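Long-range contacts in beta-lactamase (Sebaldella termitidis, PDB 6N1N), which probably hydrolyses beta-lactam antibiotics to substituted beta-amino acids, as a class D beta-lactamase of the kind that confers antibiotic resistance: residues R46-S51 and G193-E198; Y125-V130 and R141-S146; N199-V204 and V218-A223. All coordinates share one frame; numbering follows the deposited sequence. Where two conformers were deposited one is given.

In the fold
From the N terminus, the chain first reaches R46-S51, the loop after strand 34-37 that leads to the predicted nucleophile. Its partner, G193-E198, comes 142 residues later, so interaction 1 closes a long span onto the end of strand 184-195. Interaction 2 lies wholly within that span and closes a short loop between helices 113-122 and 147-159. Interaction 3 follows in series as the hairpin of strands 198-209 and 212-222; no contacts cross. R46-S51 bridges them: R47 O probably accepts a hydrogen bond from I145 N, and L48 O one from W202 NE1. K144 of interaction 2 adds a salt bridge to E195, joining the helical region to the sheet.

Interaction 1 (R46-S51 and G193-E198); sequences RRLPAS and GREGAE
R47 and E195 face each other with their CA atoms 7.9 Å apart, the loop passing the end of strand 184-195 without backbone pairing, while a type II' turn from E195 to E198 directs a second glutamate at R47. E195 is extended beyond CG (chi2 179°), which carries CD out toward the loop, where its carboxylate divides its duties. OE2 accepts a fairly straight bond from L48 N at 2.9 Å on the syn side, and OE1 a more bent one from R47 NH1 at 2.9 Å on the anti side; both donors are tilted about 30° from the carboxylate plane. The guanidinium is turned 45° from this carboxylate. R47 NH2 forms the second salt bridge, reaching E198 OE1 at 3.0 Å from above the carboxylate plane. L48 CD2 lies alongside the glutamate, 3.9 Å from E195 CG, the two chains running in opposite senses. One water joins R46 O to E195 OE1; another, in the guanidinium plane, links R47 NH1, E195 O and E198 OE1. The loop so held leads to S51, the predicted acyl-ester nucleophile, whose OG bonds to the carboxylated lysine at position 54. R47 bridges both glutamates and K144 adds a second positive charge at E195 OE2, so the cluster is probably ionised and near charge balance.

Interaction 2 (Y125-V130 and R141-S146); sequences YGNQIV and RSLKIS
N127 grips the segment 141-146 with both its backbone and its side chain. Its N donates to K144 O at 2.9 Å, and its OD1 accepts from K144 N at 3.0 Å, so the asparagine takes up both polar backbone groups of one residue. CG lies between the backbone N and the carbonyl carbon (chi1 62°), which brings it round to the K144 backbone. The other arm of the amide reaches back along the chain, ND2 donating nearly in its own plane to S142 O at 3.0 Å. The hydrophobic half of the contact lies on Y125. I145 CD1 sits squarely over the ring centre, 3.6 Å from the centroid of the Y125 ring and 5° off its normal, a CH-pi contact. L143 CD2 packs obliquely 3.8 Å from Y125 CE2.

Two overlapping turns present these groups. A type II' turn runs from Y125 to Q128 with G126 at its second position; lacking a side chain there, the turn lets G126 CA come within 3.3 Å of K144 O, a CA-H...O contact. N127 OD1 also accepts from I129 N at 3.2 Å, making an Asx turn. Both N-H groups come in well off the amide plane, K144 N from one face and I129 N from the other, and together they should hold the amide against rotation.

Farther out, F53 and F153 meet the Y125 ring edge to face, and the Y125 side chain lies about 9 Å from that of S51. K144 NZ turns back to R141 O, with E195 as its partner outside the two segments. At the far end, S146 is the N-cap of helix 147-159: its side chain caps a backbone N just beyond it, and its own N donates to E149 OE1, consistent with a capping box.

Interaction 3 (N199-V204 and V218-A223); sequences NIIWYV and VRIINA
W202 and R219 form a non-hydrogen-bonded pair of an antiparallel hairpin, their side chains running alongside one another on one face of the sheet. The bump here is the aliphatic part of the arginine. R219 CD lies 3.6 Å from the centroid of the six-membered ring of W202, a CH-pi contact over the face but offset toward the rim. R219 CD also touches I200 CG2 at 3.7 Å, well round from its approach to the indole, so the methylene fits into the corner between indole and isoleucine. The chain then bends at chi3 (59°), which sets NE off the extended line. NH1 still reaches W202 CH2 at 3.5 Å, with the guanidinium tilted 65° from the ring, while NH2 bonds to I45 O. I221 lies beside I200 on this same face.

On the reverse face the side chains meet mainly at their roots, with longer carbon contacts. I201 CB abuts I220 CB at 4.0 Å, and Y203 CB lies 4.4 Å from V218 CB while the tyrosine ring swings off from the pair. N199 CB nestles against N222 O at 3.3 Å, the two asparagines extending in a common direction. Between the faces, the pairs N199-N222, I201-I220 and Y203-V218 each exchange two backbone hydrogen bonds.

Strand 184-195 flanks the hairpin through I200 with G193 and W202 with G191, the last residue of the K-T-G sequence characteristic of the family, while strand 22-29 pairs beyond R219 and I221. Helix 228-245 packs on I201, Y203 and V218; on the other face W202 NE1 bonds to L48 O, and P147 of helix 147-159 touches both W202 and R219.

Interaction 1 (R46-S51 and G193-E198)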
loop_
_atom_site.group_PDB
_atom_site.type_symbol
_atom_site.label_atom_id
_atom_site.label_comp_id
_atom_site.label_asym_id
_atom_site.label_seq_id
_atom_site.Cartn_x
_atom_site.Cartn_y
_atom_site.Cartn_z
ATOM N N ARG A 46 -9.469 7.289 -8.330
ATOM C CA ARG A 46 -8.175 7.609 -7.740
ATOM C C ARG A 46 -8.334 8.432 -6.471
ATOM O O ARG A 46 -9.159 9.352 -6.410
ATOM C CB ARG A 46 -7.318 8.392 -8.731
ATOM C CG ARG A 46 -6.853 7.571 -9.922
ATOM C CD ARG A 46 -6.021 8.403 -10.865
ATOM N NE ARG A 46 -5.413 7.627 -11.942
ATOM C CZ ARG A 46 -5.063 8.121 -13.120
ATOM N NH1 ARG A 46 -5.257 9.407 -13.422
ATOM N NH2 ARG A 46 -4.509 7.330 -14.013
ATOM N N ARG A 47 -7.517 8.102 -5.454
ATOM C CA ARG A 47 -7.410 8.896 -4.234
ATOM C C ARG A 47 -5.949 8.920 -3.800
ATOM O O ARG A 47 -5.143 8.105 -4.257
ATOM C CB ARG A 47 -8.290 8.359 -3.109
ATOM C CG ARG A 47 -9.769 8.378 -3.477
ATOM C CD ARG A 47 -10.610 8.201 -2.287
ATOM N NE ARG A 47 -12.045 8.272 -2.553
ATOM C CZ ARG A 47 -12.799 9.359 -2.404
ATOM N NH1 ARG A 47 -12.273 10.515 -2.020
ATOM N NH2 ARG A 47 -14.103 9.286 -2.635
ATOM N N LEU A 48 -5.604 9.843 -2.879
ATOM C CA LEU A 48 -4.225 9.936 -2.421
ATOM C C LEU A 48 -3.774 8.589 -1.850
ATOM O O LEU A 48 -4.571 7.875 -1.224
ATOM C CB LEU A 48 -4.035 11.040 -1.367
ATOM C CG LEU A 48 -4.341 10.783 0.121
ATOM C CD1 LEU A 48 -3.823 11.987 0.937
ATOM C CD2 LEU A 48 -5.807 10.592 0.332
ATOM N N PRO A 49 -2.517 8.191 -2.102
ATOM C CA PRO A 49 -2.035 6.898 -1.581
ATOM C C PRO A 49 -1.694 6.898 -0.104
ATOM O O PRO A 49 -1.692 5.823 0.518
ATOM C CB PRO A 49 -0.773 6.645 -2.399
ATOM C CG PRO A 49 -0.299 8.040 -2.774
ATOM C CD PRO A 49 -1.568 8.772 -3.071
ATOM N N ALA A 50 -1.377 8.058 0.458
ATOM C CA ALA A 50 -0.883 8.161 1.824
ATOM C C ALA A 50 0.227 7.141 2.044
ATOM O O ALA A 50 1.075 6.989 1.178
ATOM C CB ALA A 50 -2.035 8.029 2.811
ATOM N N SER A 51 0.280 6.478 3.205
ATOM C CA SER A 51 1.469 5.691 3.498
ATOM C C SER A 51 1.531 4.386 2.706
ATOM O O SER A 51 2.535 3.684 2.852
ATOM C CB SER A 51 1.573 5.375 4.996
ATOM O OG SER A 51 1.774 6.559 5.766
ATOM N N GLY A 193 -5.709 8.951 4.906
ATOM C CA GLY A 193 -5.768 10.384 4.852
ATOM C C GLY A 193 -7.196 10.836 4.645
ATOM O O GLY A 193 -8.143 10.064 4.808
ATOM N N ARG A 194 -7.348 12.105 4.300
ATOM C CA ARG A 194 -8.678 12.684 4.156
ATOM C C ARG A 194 -8.734 13.553 2.913
ATOM O O ARG A 194 -7.807 14.319 2.651
ATOM C CB ARG A 194 -9.054 13.524 5.386
ATOM C CG ARG A 194 -10.475 14.053 5.344
ATOM C CD ARG A 194 -10.816 14.923 6.568
ATOM N NE ARG A 194 -10.765 14.182 7.827
ATOM C CZ ARG A 194 -9.930 14.453 8.837
ATOM N NH1 ARG A 194 -9.074 15.436 8.739
ATOM N NH2 ARG A 194 -9.986 13.726 9.953
ATOM N N GLU A 195 -9.792 13.379 2.112
ATOM C CA GLU A 195 -10.102 14.251 0.978
ATOM C C GLU A 195 -11.478 14.861 1.224
ATOM O O GLU A 195 -12.494 14.153 1.206
ATOM C CB GLU A 195 -10.082 13.480 -0.340
ATOM C CG GLU A 195 -8.693 12.970 -0.725
ATOM C CD GLU A 195 -8.678 12.199 -2.014
ATOM O OE1 GLU A 195 -9.770 11.923 -2.560
ATOM O OE2 GLU A 195 -7.566 11.878 -2.476
ATOM N N GLY A 196 -11.512 16.170 1.427
ATOM C CA GLY A 196 -12.790 16.811 1.743
ATOM C C GLY A 196 -13.327 16.301 3.064
ATOM O O GLY A 196 -12.663 16.374 4.093
ATOM N N ALA A 197 -14.551 15.748 3.050
ATOM C CA ALA A 197 -15.189 15.236 4.250
ATOM C C ALA A 197 -15.036 13.739 4.391
ATOM O O ALA A 197 -15.618 13.154 5.313
ATOM C CB ALA A 197 -16.679 15.590 4.242
ATOM N N GLU A 198 -14.295 13.104 3.488
ATOM C CA GLU A 198 -14.191 11.658 3.436
ATOM C C GLU A 198 -12.822 11.202 3.926
ATOM O O GLU A 198 -11.794 11.557 3.339
ATOM C CB GLU A 198 -14.443 11.171 2.014
ATOM C CG GLU A 198 -15.841 11.513 1.516
ATOM C CD GLU A 198 -16.110 10.949 0.160
ATOM O OE1 GLU A 198 -15.359 11.272 -0.790
ATOM O OE2 GLU A 198 -17.063 10.162 0.049
HETATM O O HOH W 1 -10.027 11.978 -5.199
HETATM O O HOH W 2 -13.572 13.369 -1.014
#

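Interaction 2 (Y125-V130 and R141-S146)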
loop_
_atom_site.group_PDB
_atom_site.type_symbol
_atom_site.label_atom_id
_atom_site.label_comp_id
_atom_site.label_asym_id
_atom_site.label_seq_id
_atom_site.Cartn_x
_atom_site.Cartn_y
_atom_site.Cartn_z
ATOM N N TYR A 125 2.096 4.726 -11.829
ATOM C CA TYR A 125 1.601 4.955 -10.477
ATOM C C TYR A 125 0.567 6.063 -10.514
ATOM O O TYR A 125 0.837 7.234 -10.226
ATOM C CB TYR A 125 2.739 5.255 -9.522
ATOM C CG TYR A 125 2.342 4.996 -8.070
ATOM C CD1 TYR A 125 2.481 3.725 -7.505
ATOM C CD2 TYR A 125 1.756 5.980 -7.304
ATOM C CE1 TYR A 125 2.102 3.469 -6.190
ATOM C CE2 TYR A 125 1.364 5.737 -5.978
ATOM C CZ TYR A 125 1.555 4.480 -5.428
ATOM O OH TYR A 125 1.154 4.228 -4.140
ATOM N N GLY A 126 -0.662 5.667 -10.850
ATOM C CA GLY A 126 -1.790 6.579 -10.749
ATOM C C GLY A 126 -1.672 7.743 -11.710
ATOM O O GLY A 126 -1.255 7.592 -12.866
ATOM N N ASN A 127 -2.043 8.942 -11.234
ATOM C CA ASN A 127 -1.946 10.116 -12.092
ATOM C C ASN A 127 -0.515 10.633 -12.254
ATOM O O ASN A 127 -0.283 11.536 -13.064
ATOM C CB ASN A 127 -2.856 11.243 -11.573
ATOM C CG ASN A 127 -2.473 11.738 -10.187
ATOM O OD1 ASN A 127 -1.449 11.346 -9.625
ATOM N ND2 ASN A 127 -3.307 12.637 -9.630
ATOM N N GLN A 128 0.442 10.055 -11.525
ATOM C CA GLN A 128 1.866 10.370 -11.647
ATOM C C GLN A 128 2.172 11.835 -11.376
ATOM O O GLN A 128 3.183 12.344 -11.856
ATOM C CB GLN A 128 2.404 9.972 -13.025
ATOM C CG GLN A 128 2.227 8.486 -13.320
ATOM C CD GLN A 128 2.787 8.065 -14.663
ATOM O OE1 GLN A 128 3.731 8.665 -15.166
ATOM N NE2 GLN A 128 2.190 7.031 -15.265
ATOM N N ILE A 129 1.348 12.499 -10.562
ATOM C CA ILE A 129 1.539 13.917 -10.230
ATOM C C ILE A 129 2.443 14.076 -9.005
ATOM O O ILE A 129 2.205 13.461 -7.961
ATOM C CB ILE A 129 0.187 14.613 -9.974
ATOM C CG1 ILE A 129 -0.800 14.449 -11.129
ATOM C CG2 ILE A 129 0.411 16.113 -9.663
ATOM C CD1 ILE A 129 -0.388 15.044 -12.407
ATOM N N VAL A 130 3.447 14.944 -9.125
ATOM C CA VAL A 130 4.289 15.408 -8.016
ATOM C C VAL A 130 4.086 16.914 -7.893
ATOM O O VAL A 130 4.400 17.655 -8.829
ATOM C CB VAL A 130 5.770 15.083 -8.268
ATOM C CG1 VAL A 130 6.664 15.599 -7.162
ATOM C CG2 VAL A 130 5.962 13.561 -8.457
ATOM N N ARG A 141 -2.522 15.139 -1.543
ATOM C CA ARG A 141 -3.631 15.007 -2.497
ATOM C C ARG A 141 -3.223 15.319 -3.939
ATOM O O ARG A 141 -4.084 15.260 -4.846
ATOM C CB ARG A 141 -4.838 15.872 -2.086
ATOM C CG ARG A 141 -5.174 15.737 -0.598
ATOM C CD ARG A 141 -6.500 16.366 -0.193
ATOM N NE ARG A 141 -6.578 17.799 -0.471
ATOM C CZ ARG A 141 -5.949 18.743 0.225
ATOM N NH1 ARG A 141 -5.160 18.422 1.246
ATOM N NH2 ARG A 141 -6.102 20.018 -0.112
ATOM N N SER A 142 -1.951 15.604 -4.210
ATOM C CA SER A 142 -1.510 15.798 -5.591
ATOM C C SER A 142 -1.492 14.451 -6.287
ATOM O O SER A 142 -2.274 14.202 -7.226
ATOM C CB SER A 142 -0.141 16.484 -5.639
ATOM O OG SER A 142 0.885 15.752 -5.000
ATOM N N LEU A 143 -0.618 13.556 -5.849
ATOM C CA LEU A 143 -0.582 12.188 -6.352
ATOM C C LEU A 143 -1.819 11.409 -5.921
ATOM O O LEU A 143 -2.233 11.442 -4.759
ATOM C CB LEU A 143 0.683 11.486 -5.854
ATOM C CG LEU A 143 0.902 10.042 -6.324
ATOM C CD1 LEU A 143 1.023 9.969 -7.842
ATOM C CD2 LEU A 143 2.171 9.459 -5.728
ATOM N N LYS A 144 -2.424 10.708 -6.867
ATOM C CA LYS A 144 -3.601 9.909 -6.575
ATOM C C LYS A 144 -3.523 8.621 -7.388
ATOM O O LYS A 144 -2.974 8.620 -8.490
ATOM C CB LYS A 144 -4.912 10.632 -6.918
ATOM C CG LYS A 144 -5.169 11.939 -6.150
ATOM C CD LYS A 144 -6.583 12.478 -6.476
ATOM C CE LYS A 144 -6.840 13.863 -5.916
ATOM N NZ LYS A 144 -6.860 13.879 -4.436
ATOM N N ILE A 145 -4.114 7.549 -6.860
ATOM C CA ILE A 145 -4.058 6.230 -7.491
ATOM C C ILE A 145 -5.323 5.450 -7.164
ATOM O O ILE A 145 -5.933 5.630 -6.116
ATOM C CB ILE A 145 -2.784 5.457 -7.050
ATOM C CG1 ILE A 145 -2.649 4.145 -7.830
ATOM C CG2 ILE A 145 -2.769 5.184 -5.525
ATOM C CD1 ILE A 145 -1.272 3.532 -7.718
ATOM N N SER A 146 -5.770 4.614 -8.125
ATOM C CA SER A 146 -6.972 3.829 -7.875
ATOM C C SER A 146 -6.605 2.470 -7.303
ATOM O O SER A 146 -5.456 2.033 -7.405
ATOM C CB SER A 146 -7.757 3.620 -9.161
ATOM O OG SER A 146 -7.073 2.716 -10.023
#

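Interaction 3 (N199-V204 and V218-A223)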
loop_
_atom_site.group_PDB
_atom_site.type_symbol
_atom_site.label_atom_id
_atom_site.label_comp_id
_atom_site.label_asym_id
_atom_site.label_seq_id
_atom_site.Cartn_x
_atom_site.Cartn_y
_atom_site.Cartn_z
ATOM N N ASN A 199 -12.817 10.403 4.991
ATOM C CA ASN A 199 -11.604 9.713 5.418
ATOM C C ASN A 199 -11.369 8.501 4.522
ATOM O O ASN A 199 -12.296 7.749 4.228
ATOM C CB ASN A 199 -11.728 9.256 6.864
ATOM C CG ASN A 199 -11.896 10.420 7.829
ATOM O OD1 ASN A 199 -11.149 11.372 7.785
ATOM N ND2 ASN A 199 -12.881 10.326 8.708
ATOM N N ILE A 200 -10.118 8.325 4.107
ATOM C CA ILE A 200 -9.698 7.309 3.156
ATOM C C ILE A 200 -8.751 6.359 3.896
ATOM O O ILE A 200 -7.697 6.784 4.374
ATOM C CB ILE A 200 -8.989 7.926 1.934
ATOM C CG1 ILE A 200 -9.770 9.102 1.334
ATOM C CG2 ILE A 200 -8.669 6.829 0.892
ATOM C CD1 ILE A 200 -11.125 8.779 0.899
ATOM N N ILE A 201 -9.117 5.082 3.972
ATOM C CA ILE A 201 -8.334 4.100 4.702
ATOM C C ILE A 201 -8.016 2.948 3.756
ATOM O O ILE A 201 -8.914 2.193 3.361
ATOM C CB ILE A 201 -9.060 3.605 5.967
ATOM C CG1 ILE A 201 -9.356 4.821 6.882
ATOM C CG2 ILE A 201 -8.245 2.550 6.658
ATOM C CD1 ILE A 201 -10.247 4.484 8.077
ATOM N N TRP A 202 -6.733 2.800 3.428
ATOM C CA TRP A 202 -6.225 1.756 2.566
ATOM C C TRP A 202 -5.622 0.590 3.352
ATOM O O TRP A 202 -4.995 0.761 4.388
ATOM C CB TRP A 202 -5.088 2.266 1.695
ATOM C CG TRP A 202 -5.290 3.326 0.682
ATOM C CD1 TRP A 202 -5.082 4.668 0.831
ATOM C CD2 TRP A 202 -5.543 3.111 -0.699
ATOM N NE1 TRP A 202 -5.261 5.305 -0.378
ATOM C CE2 TRP A 202 -5.529 4.361 -1.333
ATOM C CE3 TRP A 202 -5.808 1.976 -1.459
ATOM C CZ2 TRP A 202 -5.793 4.503 -2.691
ATOM C CZ3 TRP A 202 -6.068 2.123 -2.793
ATOM C CH2 TRP A 202 -6.029 3.369 -3.404
ATOM N N TYR A 203 -5.714 -0.587 2.742
ATOM C CA TYR A 203 -4.832 -1.713 3.041
ATOM C C TYR A 203 -4.584 -2.416 1.704
ATOM O O TYR A 203 -5.527 -2.918 1.069
ATOM C CB TYR A 203 -5.464 -2.631 4.091
ATOM C CG TYR A 203 -4.521 -3.667 4.649
ATOM C CD1 TYR A 203 -3.305 -3.306 5.210
ATOM C CD2 TYR A 203 -4.846 -5.009 4.606
ATOM C CE1 TYR A 203 -2.431 -4.267 5.701
ATOM C CE2 TYR A 203 -3.989 -5.965 5.139
ATOM C CZ TYR A 203 -2.796 -5.594 5.661
ATOM O OH TYR A 203 -1.959 -6.572 6.149
ATOM N N VAL A 204 -3.320 -2.423 1.254
ATOM C CA VAL A 204 -2.987 -2.963 -0.065
ATOM C C VAL A 204 -1.806 -3.909 0.080
ATOM O O VAL A 204 -1.036 -3.830 1.040
ATOM C CB VAL A 204 -2.668 -1.849 -1.090
ATOM C CG1 VAL A 204 -3.785 -0.785 -1.133
ATOM C CG2 VAL A 204 -1.289 -1.217 -0.820
ATOM N N VAL A 218 -7.863 -2.809 -0.519
ATOM C CA VAL A 218 -9.028 -2.458 0.267
ATOM C C VAL A 218 -8.963 -0.960 0.491
ATOM O O VAL A 218 -7.905 -0.416 0.833
ATOM C CB VAL A 218 -9.031 -3.218 1.606
ATOM C CG1 VAL A 218 -10.049 -2.610 2.570
ATOM C CG2 VAL A 218 -9.306 -4.668 1.395
ATOM N N ARG A 219 -10.065 -0.274 0.254
ATOM C CA ARG A 219 -10.077 1.163 0.477
ATOM C C ARG A 219 -11.425 1.543 1.057
ATOM O O ARG A 219 -12.449 1.546 0.356
ATOM C CB ARG A 219 -9.776 1.948 -0.787
ATOM C CG ARG A 219 -9.562 3.405 -0.467
ATOM C CD ARG A 219 -9.259 4.232 -1.681
ATOM N NE ARG A 219 -10.309 4.192 -2.694
ATOM C CZ ARG A 219 -10.143 4.602 -3.951
ATOM N NH1 ARG A 219 -8.964 5.091 -4.378
ATOM N NH2 ARG A 219 -11.164 4.508 -4.789
ATOM N N ILE A 220 -11.391 1.908 2.319
ATOM C CA ILE A 220 -12.560 2.273 3.089
ATOM C C ILE A 220 -12.764 3.767 2.971
ATOM O O ILE A 220 -11.806 4.547 3.093
ATOM C CB ILE A 220 -12.369 1.869 4.561
ATOM C CG1 ILE A 220 -12.264 0.343 4.646
ATOM C CG2 ILE A 220 -13.473 2.433 5.452
ATOM C CD1 ILE A 220 -11.727 -0.136 5.966
ATOM N N ILE A 221 -14.007 4.164 2.726
ATOM C CA ILE A 221 -14.412 5.558 2.767
ATOM C C ILE A 221 -15.303 5.716 3.986
ATOM O O ILE A 221 -16.266 4.966 4.158
ATOM C CB ILE A 221 -15.158 5.986 1.493
ATOM C CG1 ILE A 221 -14.338 5.664 0.249
ATOM C CG2 ILE A 221 -15.530 7.468 1.577
ATOM C CD1 ILE A 221 -12.996 6.359 0.195
ATOM N N ASN A 222 -14.965 6.662 4.839
ATOM C CA ASN A 222 -15.678 6.844 6.085
ATOM C C ASN A 222 -15.896 8.326 6.293
ATOM O O ASN A 222 -14.933 9.096 6.311
ATOM C CB ASN A 222 -14.897 6.261 7.252
ATOM C CG ASN A 222 -15.513 6.601 8.561
ATOM O OD1 ASN A 222 -16.736 6.442 8.747
ATOM N ND2 ASN A 222 -14.699 7.088 9.486
ATOM N N ALA A 223 -17.157 8.713 6.461
ATOM C CA ALA A 223 -17.507 10.077 6.813
ATOM C C ALA A 223 -17.608 10.301 8.318
ATOM O O ALA A 223 -17.613 11.458 8.754
ATOM C CB ALA A 223 -18.835 10.452 6.152
#